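Local coordinates for protein HTH-type transcriptional regulator PrpR (Mycobacterium tuberculosis, PDB 6D2S) that regulates transcription of the enzymes that break down short-chain fatty acids through the glyoxylate and methylcitrate cycles, and so supports assimilation of cholesterol-derived propionate, at residues D153-R158 with E164-R169; V186-A191 with D219-P224; Q223-V228 with T246-G251. All coordinates share one frame; numbering follows the deposited sequence.

Interaction 1 (D153-R158 with E164-R169)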
ATOM      1  N   ASP A 153      11.725   3.996  -5.925  1.00 16.64           N
ATOM      2  CA  ASP A 153      11.674   3.637  -7.342  1.00 18.88           C
ATOM      3  C   ASP A 153      12.342   2.290  -7.618  1.00 16.47           C
ATOM      4  O   ASP A 153      11.815   1.471  -8.384  1.00 15.46           O
ATOM      5  CB  ASP A 153      12.327   4.743  -8.166  1.00 19.55           C
ATOM      6  CG  ASP A 153      11.507   6.021  -8.162  1.00 25.19           C
ATOM      7  OD1 ASP A 153      10.350   5.978  -8.628  1.00 28.49           O
ATOM      8  OD2 ASP A 153      12.003   7.056  -7.670  1.00 30.15           O
ATOM      9  N   LEU A 154      13.520   2.049  -7.036  1.00 16.19           N
ATOM     10  CA  LEU A 154      14.168   0.756  -7.256  1.00 16.12           C
ATOM     11  C   LEU A 154      13.375  -0.383  -6.624  1.00 15.61           C
ATOM     12  O   LEU A 154      13.326  -1.489  -7.179  1.00 16.42           O
ATOM     13  CB  LEU A 154      15.596   0.768  -6.717  1.00 16.96           C
ATOM     14  CG  LEU A 154      16.601   1.630  -7.480  1.00 19.17           C
ATOM     15  CD1 LEU A 154      18.012   1.407  -6.927  1.00 17.82           C
ATOM     16  CD2 LEU A 154      16.547   1.336  -8.974  1.00 21.37           C
ATOM     17  N   LEU A 155      12.772  -0.149  -5.452  1.00 12.93           N
ATOM     18  CA  LEU A 155      11.880  -1.154  -4.874  1.00 12.68           C
ATOM     19  C   LEU A 155      10.705  -1.439  -5.805  1.00 12.44           C
ATOM     20  O   LEU A 155      10.318  -2.597  -5.996  1.00 12.12           O
ATOM     21  CB  LEU A 155      11.365  -0.685  -3.509  1.00 11.80           C
ATOM     22  CG  LEU A 155      12.377  -0.735  -2.361  1.00 14.60           C
ATOM     23  CD1 LEU A 155      11.888   0.105  -1.177  1.00 14.19           C
ATOM     24  CD2 LEU A 155      12.581  -2.188  -1.953  1.00 15.07           C
ATOM     25  N   GLY A 156      10.122  -0.390  -6.387  1.00 12.40           N
ATOM     26  CA  GLY A 156       9.019  -0.602  -7.311  1.00 14.02           C
ATOM     27  C   GLY A 156       9.433  -1.425  -8.515  1.00 16.94           C
ATOM     28  O   GLY A 156       8.739  -2.365  -8.919  1.00 17.23           O
ATOM     29  N   ARG A 157      10.573  -1.083  -9.109  1.00 16.14           N
ATOM     30  CA  ARG A 157      11.056  -1.848 -10.253  0.53 19.02           C
ATOM     31  C   ARG A 157      11.404  -3.277  -9.857  1.00 19.28           C
ATOM     32  O   ARG A 157      11.153  -4.219 -10.620  1.00 21.37           O
ATOM     33  CB  ARG A 157      12.262  -1.146 -10.874  0.53 22.32           C
ATOM     34  CG  ARG A 157      11.896   0.155 -11.550  0.53 26.78           C
ATOM     35  CD  ARG A 157      12.956   0.579 -12.552  0.53 29.95           C
ATOM     36  NE  ARG A 157      13.994   1.390 -11.932  0.53 31.50           N
ATOM     37  CZ  ARG A 157      13.894   2.700 -11.749  0.53 32.81           C
ATOM     38  NH1 ARG A 157      12.798   3.341 -12.136  0.53 32.86           N
ATOM     39  NH2 ARG A 157      14.887   3.371 -11.182  0.53 35.42           N
ATOM     40  N   ARG A 158      11.974  -3.459  -8.668  1.00 15.30           N
ATOM     41  CA  ARG A 158      12.350  -4.800  -8.231  1.00 18.23           C
ATOM     42  C   ARG A 158      11.136  -5.703  -8.067  1.00 20.91           C
ATOM     43  O   ARG A 158      11.161  -6.871  -8.482  1.00 20.17           O
ATOM     44  CB  ARG A 158      13.124  -4.724  -6.917  1.00 18.92           C
ATOM     45  CG  ARG A 158      13.369  -6.088  -6.276  1.00 24.08           C
ATOM     46  CD  ARG A 158      14.570  -6.039  -5.351  1.00 29.93           C
ATOM     47  NE  ARG A 158      14.641  -7.204  -4.476  1.00 37.71           N
ATOM     48  CZ  ARG A 158      15.680  -7.479  -3.693  1.00 47.18           C
ATOM     49  NH1 ARG A 158      16.737  -6.678  -3.690  1.00 47.46           N
ATOM     50  NH2 ARG A 158      15.666  -8.557  -2.921  1.00 50.98           N
ATOM     51  N   GLU A 164       3.150   4.473  -5.160  1.00 12.80           N
ATOM     52  CA  GLU A 164       2.365   4.560  -3.931  1.00 14.75           C
ATOM     53  C   GLU A 164       2.201   3.197  -3.273  1.00 15.38           C
ATOM     54  O   GLU A 164       2.030   3.124  -2.049  1.00 13.24           O
ATOM     55  CB  GLU A 164       0.996   5.204  -4.188  1.00 15.30           C
ATOM     56  CG  GLU A 164       0.024   4.367  -5.005  1.00 19.70           C
ATOM     57  CD  GLU A 164       0.126   4.629  -6.500  1.00 22.60           C
ATOM     58  OE1 GLU A 164       1.247   4.920  -6.996  1.00 18.72           O
ATOM     59  OE2 GLU A 164      -0.929   4.557  -7.173  1.00 18.74           O
ATOM     60  N   THR A 165       2.255   2.111  -4.055  1.00 11.83           N
ATOM     61  CA  THR A 165       2.183   0.776  -3.465  1.00 11.40           C
ATOM     62  C   THR A 165       3.405   0.501  -2.597  1.00 12.24           C
ATOM     63  O   THR A 165       3.276  -0.033  -1.491  1.00 11.32           O
ATOM     64  CB  THR A 165       2.042  -0.274  -4.573  1.00 14.72           C
ATOM     65  OG1 THR A 165       0.900   0.045  -5.378  1.00 16.75           O
ATOM     66  CG2 THR A 165       1.865  -1.683  -3.989  1.00 14.26           C
ATOM     67  N   VAL A 166       4.594   0.883  -3.076  1.00  9.73           N
ATOM     68  CA  VAL A 166       5.805   0.778  -2.257  1.00  9.68           C
ATOM     69  C   VAL A 166       5.684   1.647  -1.010  1.00 11.33           C
ATOM     70  O   VAL A 166       5.985   1.205   0.103  1.00 12.30           O
ATOM     71  CB  VAL A 166       7.053   1.171  -3.068  1.00 14.08           C
ATOM     72  CG1 VAL A 166       8.297   1.156  -2.162  1.00 10.38           C
ATOM     73  CG2 VAL A 166       7.250   0.232  -4.281  1.00 14.21           C
ATOM     74  N   CYS A 167       5.287   2.913  -1.186  1.00 11.90           N
ATOM     75  CA  CYS A 167       5.215   3.829  -0.042  1.00 12.56           C
ATOM     76  C   CYS A 167       4.263   3.302   1.017  1.00 13.54           C
ATOM     77  O   CYS A 167       4.562   3.331   2.218  1.00 12.26           O
ATOM     78  CB  CYS A 167       4.763   5.219  -0.479  1.00 12.89           C
ATOM     79  SG  CYS A 167       5.967   6.147  -1.383  1.00 15.70           S
ATOM     80  N   HIS A 168       3.088   2.842   0.598  1.00 11.89           N
ATOM     81  CA  HIS A 168       2.157   2.331   1.589  1.00 12.89           C
ATOM     82  C   HIS A 168       2.756   1.147   2.326  1.00  8.65           C
ATOM     83  O   HIS A 168       2.675   1.066   3.557  1.00 11.94           O
ATOM     84  CB  HIS A 168       0.820   1.950   0.955  1.00 17.88           C
ATOM     85  CG  HIS A 168      -0.218   1.601   1.974  1.00 27.94           C
ATOM     86  ND1 HIS A 168      -0.315   0.346   2.535  1.00 28.09           N
ATOM     87  CD2 HIS A 168      -1.166   2.357   2.578  1.00 33.20           C
ATOM     88  CE1 HIS A 168      -1.291   0.336   3.424  1.00 32.09           C
ATOM     89  NE2 HIS A 168      -1.824   1.545   3.470  1.00 34.68           N
ATOM     90  N   ARG A 169       3.394   0.224   1.602  1.00 11.89           N
ATOM     91  CA  ARG A 169       3.989  -0.921   2.287  1.00 10.63           C
ATOM     92  C   ARG A 169       5.091  -0.489   3.255  1.00  8.51           C
ATOM     93  O   ARG A 169       5.207  -1.037   4.361  1.00  9.88           O
ATOM     94  CB  ARG A 169       4.538  -1.931   1.276  1.00 10.95           C
ATOM     95  CG  ARG A 169       5.009  -3.213   1.929  1.00 10.38           C
ATOM     96  CD  ARG A 169       3.819  -4.044   2.464  1.00 11.42           C
ATOM     97  NE  ARG A 169       4.208  -5.415   2.831  1.00 10.73           N
ATOM     98  CZ  ARG A 169       3.956  -5.993   4.009  1.00 12.00           C
ATOM     99  NH1 ARG A 169       3.340  -5.318   4.977  1.00 10.98           N
ATOM    100  NH2 ARG A 169       4.317  -7.259   4.223  1.00  9.37           N
TER
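V166 turns its CG1 methyl anti to the backbone N (chi1 176°), which sets CG2 beside that nitrogen, and L155 carries CG anti to its own carbonyl carbon (chi1 -74°). These settings spread the two valine methyls as a fork against helix 152-159. One prong, CG1, meets the root and one tip of the leucine, lying 3.8 Å from L155 CB and 3.9 Å from L155 CD1. The other, CG2, settles on bare backbone, 3.6 Å from both G156 CA and G156 N. The leucine and valine side chains cross at about a right angle. With no side chain at G156, the backbones come close, G156 CA and V166 CA being 6.1 Å apart. Here two consecutive helices of the IrrE N-terminal-like part of PrpR, joined by a short link, rest on each other through one branched residue. L155 is also packed by A144 of helix 138-147, and V166 by V161 in the link. The polar groups look elsewhere: D153 forms a salt bridge with K245, and R169 one with D22. The example illustrates how a buried helix pair can be fitted by shape: an apolar side chain lies against a second one and against glycine backbone, and the interface therefore depends on van der Waals contact and exclusion of water, without a directional polar bond between the segments.

Interaction 2 (V186-A191 with D219-P224)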
ATOM      1  N   VAL A 186       1.663  10.199   3.594  1.00 22.67           N
ATOM      2  CA  VAL A 186       0.765  11.285   3.217  1.00 23.72           C
ATOM      3  C   VAL A 186       0.422  11.153   1.743  1.00 25.74           C
ATOM      4  O   VAL A 186       1.315  11.026   0.897  1.00 25.76           O
ATOM      5  CB  VAL A 186       1.379  12.673   3.497  1.00 25.45           C
ATOM      6  CG1 VAL A 186       0.459  13.775   2.952  1.00 31.16           C
ATOM      7  CG2 VAL A 186       1.607  12.864   4.982  1.00 29.99           C
ATOM      8  N   ARG A 187      -0.867  11.186   1.439  1.00 25.40           N
ATOM      9  CA  ARG A 187      -1.356  11.237   0.072  1.00 27.24           C
ATOM     10  C   ARG A 187      -2.288  12.431  -0.069  1.00 33.40           C
ATOM     11  O   ARG A 187      -3.103  12.698   0.819  1.00 33.50           O
ATOM     12  CB  ARG A 187      -2.091   9.951  -0.305  1.00 28.59           C
ATOM     13  CG  ARG A 187      -2.637   9.969  -1.717  1.00 39.70           C
ATOM     14  CD  ARG A 187      -3.369   8.690  -2.047  1.00 47.11           C
ATOM     15  NE  ARG A 187      -4.399   8.369  -1.064  1.00 53.05           N
ATOM     16  CZ  ARG A 187      -5.548   9.027  -0.948  1.00 54.24           C
ATOM     17  NH1 ARG A 187      -5.808  10.054  -1.745  1.00 56.61           N
ATOM     18  NH2 ARG A 187      -6.433   8.662  -0.032  1.00 53.18           N
ATOM     19  N   THR A 188      -2.163  13.149  -1.181  1.00 31.47           N
ATOM     20  CA  THR A 188      -2.996  14.316  -1.425  1.00 34.25           C
ATOM     21  C   THR A 188      -3.311  14.403  -2.909  1.00 34.95           C
ATOM     22  O   THR A 188      -2.529  13.951  -3.749  1.00 31.14           O
ATOM     23  CB  THR A 188      -2.306  15.609  -0.965  1.00 36.65           C
ATOM     24  OG1 THR A 188      -3.162  16.729  -1.216  1.00 43.71           O
ATOM     25  CG2 THR A 188      -1.003  15.814  -1.716  1.00 38.64           C
ATOM     26  N   ASP A 189      -4.459  14.992  -3.226  1.00 38.74           N
ATOM     27  CA  ASP A 189      -4.771  15.351  -4.597  1.00 42.57           C
ATOM     28  C   ASP A 189      -4.452  16.829  -4.806  1.00 47.47           C
ATOM     29  O   ASP A 189      -4.003  17.531  -3.894  1.00 46.92           O
ATOM     30  CB  ASP A 189      -6.229  15.015  -4.934  1.00 46.14           C
ATOM     31  CG  ASP A 189      -7.232  15.805  -4.104  1.00 51.07           C
ATOM     32  OD1 ASP A 189      -6.853  16.829  -3.498  1.00 50.98           O
ATOM     33  OD2 ASP A 189      -8.411  15.392  -4.062  1.00 51.93           O
ATOM     34  N   LYS A 190      -4.678  17.310  -6.031  1.00 46.49           N
ATOM     35  CA  LYS A 190      -4.346  18.695  -6.338  1.00 54.04           C
ATOM     36  C   LYS A 190      -5.156  19.681  -5.506  1.00 59.56           C
ATOM     37  O   LYS A 190      -4.699  20.809  -5.289  1.00 56.86           O
ATOM     38  CB  LYS A 190      -4.545  18.967  -7.832  1.00 56.27           C
ATOM     39  CG  LYS A 190      -3.487  18.311  -8.711  1.00 56.48           C
ATOM     40  CD  LYS A 190      -3.627  18.680 -10.181  1.00 61.42           C
ATOM     41  CE  LYS A 190      -4.852  18.030 -10.810  1.00 65.95           C
ATOM     42  NZ  LYS A 190      -4.716  17.888 -12.289  1.00 66.32           N
ATOM     43  N   ALA A 191      -6.327  19.279  -5.015  1.00 66.28           N
ATOM     44  CA  ALA A 191      -7.214  20.160  -4.267  1.00 72.48           C
ATOM     45  C   ALA A 191      -6.989  20.107  -2.759  1.00 75.97           C
ATOM     46  O   ALA A 191      -7.816  20.632  -2.006  1.00 80.91           O
ATOM     47  CB  ALA A 191      -8.675  19.826  -4.581  1.00 74.40           C
ATOM     48  N   ASP A 219       4.318  19.892  -2.821  1.00 31.61           N
ATOM     49  CA  ASP A 219       5.390  20.410  -3.669  1.00 29.20           C
ATOM     50  C   ASP A 219       5.681  19.495  -4.853  1.00 28.60           C
ATOM     51  O   ASP A 219       6.231  19.952  -5.859  1.00 31.79           O
ATOM     52  CB  ASP A 219       6.677  20.601  -2.856  1.00 30.90           C
ATOM     53  CG  ASP A 219       6.683  21.884  -2.024  1.00 35.25           C
ATOM     54  OD1 ASP A 219       5.776  22.727  -2.178  1.00 36.63           O
ATOM     55  OD2 ASP A 219       7.614  22.038  -1.208  1.00 35.59           O
ATOM     56  N   ALA A 220       5.342  18.205  -4.755  1.00 29.55           N
ATOM     57  CA  ALA A 220       5.599  17.291  -5.866  1.00 27.05           C
ATOM     58  C   ALA A 220       4.903  17.738  -7.144  1.00 28.86           C
ATOM     59  O   ALA A 220       5.426  17.518  -8.245  1.00 32.34           O
ATOM     60  CB  ALA A 220       5.160  15.870  -5.496  1.00 27.42           C
ATOM     61  N   PHE A 221       3.726  18.355  -7.028  1.00 32.47           N
ATOM     62  CA  PHE A 221       2.989  18.765  -8.220  1.00 33.00           C
ATOM     63  C   PHE A 221       3.729  19.819  -9.039  1.00 38.92           C
ATOM     64  O   PHE A 221       3.355  20.066 -10.191  1.00 39.26           O
ATOM     65  CB  PHE A 221       1.608  19.300  -7.836  1.00 37.27           C
ATOM     66  CG  PHE A 221       0.660  18.244  -7.343  1.00 37.28           C
ATOM     67  CD1 PHE A 221       0.183  17.266  -8.204  1.00 38.80           C
ATOM     68  CD2 PHE A 221       0.229  18.243  -6.026  1.00 32.78           C
ATOM     69  CE1 PHE A 221      -0.692  16.289  -7.754  1.00 36.85           C
ATOM     70  CE2 PHE A 221      -0.651  17.277  -5.570  1.00 37.69           C
ATOM     71  CZ  PHE A 221      -1.113  16.297  -6.436  1.00 36.94           C
ATOM     72  N   ALA A 222       4.760  20.454  -8.477  1.00 39.56           N
ATOM     73  CA  ALA A 222       5.504  21.461  -9.230  1.00 43.08           C
ATOM     74  C   ALA A 222       6.602  20.852 -10.088  1.00 42.58           C
ATOM     75  O   ALA A 222       7.101  21.518 -10.999  1.00 42.16           O
ATOM     76  CB  ALA A 222       6.116  22.492  -8.282  1.00 45.52           C
ATOM     77  N   GLN A 223       6.989  19.611  -9.811  1.00 37.87           N
ATOM     78  CA  GLN A 223       7.995  18.882 -10.580  1.00 38.93           C
ATOM     79  C   GLN A 223       7.454  17.483 -10.840  1.00 34.29           C
ATOM     80  O   GLN A 223       7.954  16.500 -10.280  1.00 31.51           O
ATOM     81  CB  GLN A 223       9.328  18.822  -9.831  1.00 43.29           C
ATOM     82  CG  GLN A 223       9.989  20.172  -9.602  1.00 53.36           C
ATOM     83  CD  GLN A 223      11.265  20.068  -8.780  1.00 55.01           C
ATOM     84  OE1 GLN A 223      11.218  19.877  -7.564  1.00 54.36           O
ATOM     85  NE2 GLN A 223      12.412  20.195  -9.441  1.00 56.40           N
ATOM     86  N   PRO A 224       6.422  17.361 -11.676  1.00 35.65           N
ATOM     87  CA  PRO A 224       5.734  16.073 -11.823  1.00 38.10           C
ATOM     88  C   PRO A 224       6.693  14.937 -12.154  1.00 36.04           C
ATOM     89  O   PRO A 224       7.652  15.105 -12.910  1.00 39.16           O
ATOM     90  CB  PRO A 224       4.748  16.330 -12.967  1.00 42.81           C
ATOM     91  CG  PRO A 224       4.526  17.805 -12.947  1.00 46.51           C
ATOM     92  CD  PRO A 224       5.829  18.410 -12.524  1.00 43.39           C
TER
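D189 O, which lies beside the F221 ring, accepts a bond of 2.9 Å from T188 OG1, delivered in the carbonyl plane onto a lone pair; N193 O is a second, weak partner of the same hydroxyl. With chi1 at -180° the hydroxyl lies opposite the backbone N, and the same rotation leaves CG2 on the side from which the phenylalanine arrives, 4.1 Å from F221 CE2. F221 meets residues 188-190 with its rim and one face. Near the ring plane, T188 O lies 3.8 Å from F221 CZ. Over the face sits K190, whose CG is 3.9 Å from the centroid of the F221 ring and 23° off its normal, a CH-pi contact displaced toward CE1. The lysine chain crosses the phenylalanine side chain at about a right angle, bends at chi3 and carries its charged end away; the aliphatic root, not the ammonium, does the touching. H218 meets F221 edge-to-face, while A262 of strand 261-268 also packs on the ring. The D189 carboxylate serves the turn itself, with N193 as a partner. The arrangement thus fastens a short 3-10 segment, 219-222, against the end region of strand 183-189, neighbour of the outer strand 194-198 in the five-stranded antiparallel sheet of the C-terminal short-chain fatty acyl coenzyme A regulator region, consistent with its assignment to the GAF clan.

Interaction 3 (Q223-V228 with T246-G251). With CA (calcium ion), chain C.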
ATOM      1  N   GLN A 223       6.989  19.611  -9.811  1.00 37.87           N
ATOM      2  CA  GLN A 223       7.995  18.882 -10.580  1.00 38.93           C
ATOM      3  C   GLN A 223       7.454  17.483 -10.840  1.00 34.29           C
ATOM      4  O   GLN A 223       7.954  16.500 -10.280  1.00 31.51           O
ATOM      5  CB  GLN A 223       9.328  18.822  -9.831  1.00 43.29           C
ATOM      6  CG  GLN A 223       9.989  20.172  -9.602  1.00 53.36           C
ATOM      7  CD  GLN A 223      11.265  20.068  -8.780  1.00 55.01           C
ATOM      8  OE1 GLN A 223      11.218  19.877  -7.564  1.00 54.36           O
ATOM      9  NE2 GLN A 223      12.412  20.195  -9.441  1.00 56.40           N
ATOM     10  N   PRO A 224       6.422  17.361 -11.676  1.00 35.65           N
ATOM     11  CA  PRO A 224       5.734  16.073 -11.823  1.00 38.10           C
ATOM     12  C   PRO A 224       6.693  14.937 -12.154  1.00 36.04           C
ATOM     13  O   PRO A 224       7.652  15.105 -12.910  1.00 39.16           O
ATOM     14  CB  PRO A 224       4.748  16.330 -12.967  1.00 42.81           C
ATOM     15  CG  PRO A 224       4.526  17.805 -12.947  1.00 46.51           C
ATOM     16  CD  PRO A 224       5.829  18.410 -12.524  1.00 43.39           C
ATOM     17  N   GLU A 225       6.427  13.775 -11.557  1.00 31.83           N
ATOM     18  CA  GLU A 225       7.189  12.544 -11.756  1.00 35.43           C
ATOM     19  C   GLU A 225       8.663  12.682 -11.374  1.00 36.36           C
ATOM     20  O   GLU A 225       9.489  11.842 -11.750  1.00 30.38           O
ATOM     21  CB  GLU A 225       7.041  12.043 -13.196  1.00 48.08           C
ATOM     22  CG  GLU A 225       5.591  11.745 -13.548  1.00 58.20           C
ATOM     23  CD  GLU A 225       5.443  10.826 -14.741  1.00 67.87           C
ATOM     24  OE1 GLU A 225       6.433  10.631 -15.477  1.00 72.41           O
ATOM     25  OE2 GLU A 225       4.331  10.295 -14.940  1.00 71.57           O
ATOM     26  N   ARG A 226       9.013  13.717 -10.612  1.00 29.52           N
ATOM     27  CA  ARG A 226      10.349  13.873 -10.060  1.00 28.96           C
ATOM     28  C   ARG A 226      10.258  13.829  -8.543  1.00 29.47           C
ATOM     29  O   ARG A 226       9.330  14.386  -7.952  1.00 29.89           O
ATOM     30  CB  ARG A 226      10.994  15.189 -10.511  1.00 42.96           C
ATOM     31  CG  ARG A 226      12.376  15.445  -9.923  1.00 59.34           C
ATOM     32  CD  ARG A 226      13.364  14.351 -10.311  1.00 72.97           C
ATOM     33  NE  ARG A 226      14.718  14.635  -9.838  1.00 80.00           N
ATOM     34  CZ  ARG A 226      15.183  14.279  -8.645  1.00 83.95           C
ATOM     35  NH1 ARG A 226      14.402  13.626  -7.798  1.00 85.25           N
ATOM     36  NH2 ARG A 226      16.428  14.577  -8.298  1.00 86.77           N
ATOM     37  N   ILE A 227      11.213  13.149  -7.917  1.00 23.49           N
ATOM     38  CA  ILE A 227      11.229  13.076  -6.464  1.00 25.61           C
ATOM     39  C   ILE A 227      11.609  14.432  -5.888  1.00 27.18           C
ATOM     40  O   ILE A 227      12.551  15.089  -6.353  1.00 25.40           O
ATOM     41  CB  ILE A 227      12.177  11.968  -5.994  1.00 32.21           C
ATOM     42  CG1 ILE A 227      11.433  10.627  -6.024  1.00 34.07           C
ATOM     43  CG2 ILE A 227      12.737  12.281  -4.605  1.00 31.23           C
ATOM     44  CD1 ILE A 227      12.229   9.477  -5.491  1.00 37.50           C
ATOM     45  N   VAL A 228      10.845  14.873  -4.895  1.00 24.88           N
ATOM     46  CA  VAL A 228      11.093  16.125  -4.192  1.00 22.98           C
ATOM     47  C   VAL A 228      11.409  15.767  -2.750  1.00 22.36           C
ATOM     48  O   VAL A 228      10.681  14.982  -2.131  1.00 23.11           O
ATOM     49  CB  VAL A 228       9.888  17.080  -4.285  1.00 25.07           C
ATOM     50  CG1 VAL A 228      10.127  18.333  -3.445  1.00 33.26           C
ATOM     51  CG2 VAL A 228       9.641  17.463  -5.734  1.00 30.60           C
ATOM     52  N   THR A 246       4.627  12.743  -7.491  1.00 25.11           N
ATOM     53  CA  THR A 246       3.319  12.506  -8.081  1.00 26.36           C
ATOM     54  C   THR A 246       3.250  11.073  -8.590  1.00 29.32           C
ATOM     55  O   THR A 246       4.270  10.446  -8.893  1.00 26.80           O
ATOM     56  CB  THR A 246       3.028  13.473  -9.237  1.00 29.69           C
ATOM     57  OG1 THR A 246       4.030  13.341 -10.250  1.00 28.40           O
ATOM     58  CG2 THR A 246       2.979  14.910  -8.749  1.00 31.74           C
ATOM     59  N   THR A 247       2.034  10.554  -8.665  1.00 31.37           N
ATOM     60  CA  THR A 247       1.778   9.235  -9.219  1.00 36.28           C
ATOM     61  C   THR A 247       1.253   9.407 -10.636  1.00 40.05           C
ATOM     62  O   THR A 247       0.358  10.224 -10.875  1.00 48.41           O
ATOM     63  CB  THR A 247       0.763   8.475  -8.368  1.00 40.43           C
ATOM     64  OG1 THR A 247      -0.535   9.060  -8.546  1.00 47.61           O
ATOM     65  CG2 THR A 247       1.145   8.561  -6.904  1.00 41.33           C
ATOM     66  N   ALA A 248       1.821   8.657 -11.571  1.00 39.23           N
ATOM     67  CA  ALA A 248       1.325   8.692 -12.938  1.00 43.26           C
ATOM     68  C   ALA A 248      -0.051   8.036 -13.002  1.00 48.64           C
ATOM     69  O   ALA A 248      -0.274   6.977 -12.406  1.00 35.54           O
ATOM     70  CB  ALA A 248       2.300   7.988 -13.878  1.00 47.08           C
ATOM     71  N   ALA A 249      -0.977   8.681 -13.710  1.00 53.81           N
ATOM     72  CA  ALA A 249      -2.322   8.148 -13.923  1.00 59.13           C
ATOM     73  C   ALA A 249      -2.240   7.127 -15.049  1.00 54.23           C
ATOM     74  O   ALA A 249      -2.339   7.457 -16.230  1.00 53.58           O
ATOM     75  CB  ALA A 249      -3.307   9.266 -14.247  1.00 64.61           C
ATOM     76  N   ASP A 250      -2.053   5.862 -14.672  1.00 48.74           N
ATOM     77  CA  ASP A 250      -1.788   4.803 -15.636  1.00 49.34           C
ATOM     78  C   ASP A 250      -2.226   3.455 -15.073  1.00 51.48           C
ATOM     79  O   ASP A 250      -3.173   3.392 -14.282  1.00 51.68           O
ATOM     80  CB  ASP A 250      -0.302   4.793 -16.005  1.00 47.06           C
ATOM     81  CG  ASP A 250       0.589   4.500 -14.818  1.00 46.47           C
ATOM     82  OD1 ASP A 250       1.816   4.365 -15.013  1.00 49.54           O
ATOM     83  OD2 ASP A 250       0.060   4.381 -13.688  1.00 40.30           O
ATOM     84  N   GLY A 251      -1.539   2.378 -15.452  1.00 49.71           N
ATOM     85  CA  GLY A 251      -1.903   1.039 -15.037  1.00 46.08           C
ATOM     86  C   GLY A 251      -1.167   0.491 -13.830  1.00 39.82           C
ATOM     87  O   GLY A 251      -1.322  -0.696 -13.520  1.00 30.95           O
TER
HETATM   88 CA    CA C 502       0.103   4.976 -11.318  1.00 24.17          CA
HETATM   89  O   HOH W   1       6.869  14.721  -8.407  1.00 24.13           O
HETATM   90  O   HOH W   2       1.767   4.701  -9.560  1.00 27.81           O
HETATM   91  O   HOH W   3      -1.005   5.763  -9.446  1.00 27.54           O
HETATM   92  O   HOH W   4      -2.176   4.471 -12.467  1.00 39.69           O
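A type II beta turn from Q223 to R226, with P224 and E225 at its corners, brings E225 CA to 5.3 Å from T246 CA on strand 239-247. The turn is closed in the usual way, R226 N donating to Q223 O at 3.0 Å. E225 N, at the corner, is directed instead across the contact: it gives a nearly straight bond, 160°, to T246 OG1 at 2.8 Å. The threonine hydroxyl is placed for this by lying between its own backbone N and carbonyl carbon (chi1 58°), with P224 CA alongside. T246 also engages the turn through its backbone, for T246 N donates to water 1 at 3.1 Å; the water can donate to Q223 O and to R226 O, though its protons do not suffice for every acceptor near it. From the turn's second corner the E225 side chain runs out extended, crossing T246 at about a right angle, until E225 OE2 rests 3.3 Å from the methyl carbon A248 CB. The like charges of E225 OE2 and D250 OD1 stay out of contact, 6.4 Å apart, and the calcium ion probably offsets the charge of D250, its ligand. The ion is held by A248 O at 2.3 Å and by D250 OD2 at 2.4 Å. L252 O and waters 2, 3 and 4 bring the ligands to six. Two elements are thus coupled: a beta turn leading into strand 228-233, pinned by a threonine hydroxyl of the neighbouring strand, and, further along the chain, a calcium-binding loop that coordinates through every second residue, two backbone carbonyls flanking one aspartate.

How the interactions relate
Followed from the N terminus, the three contacts come in series, and none crosses or encloses another. Interaction 1 closes a short connection, three residues long, between helices 152-159 and 163-170. The chain then enters strand 183-189, where interaction 2 opens; its loop of 27 residues takes in strand 194-198 and helix 215-218. Interaction 3 starts where interaction 2 ends, sharing Q223 and P224, and closes a loop holding most of the hairpin of strands 228-233 and 239-247. A220 packs on T246 and V228, uniting interactions 2 and 3 on one sheet, while D153 on I227 and E164 on T247 join helices 152-159 and 163-170 to the loop before strand 228-233 and to T247.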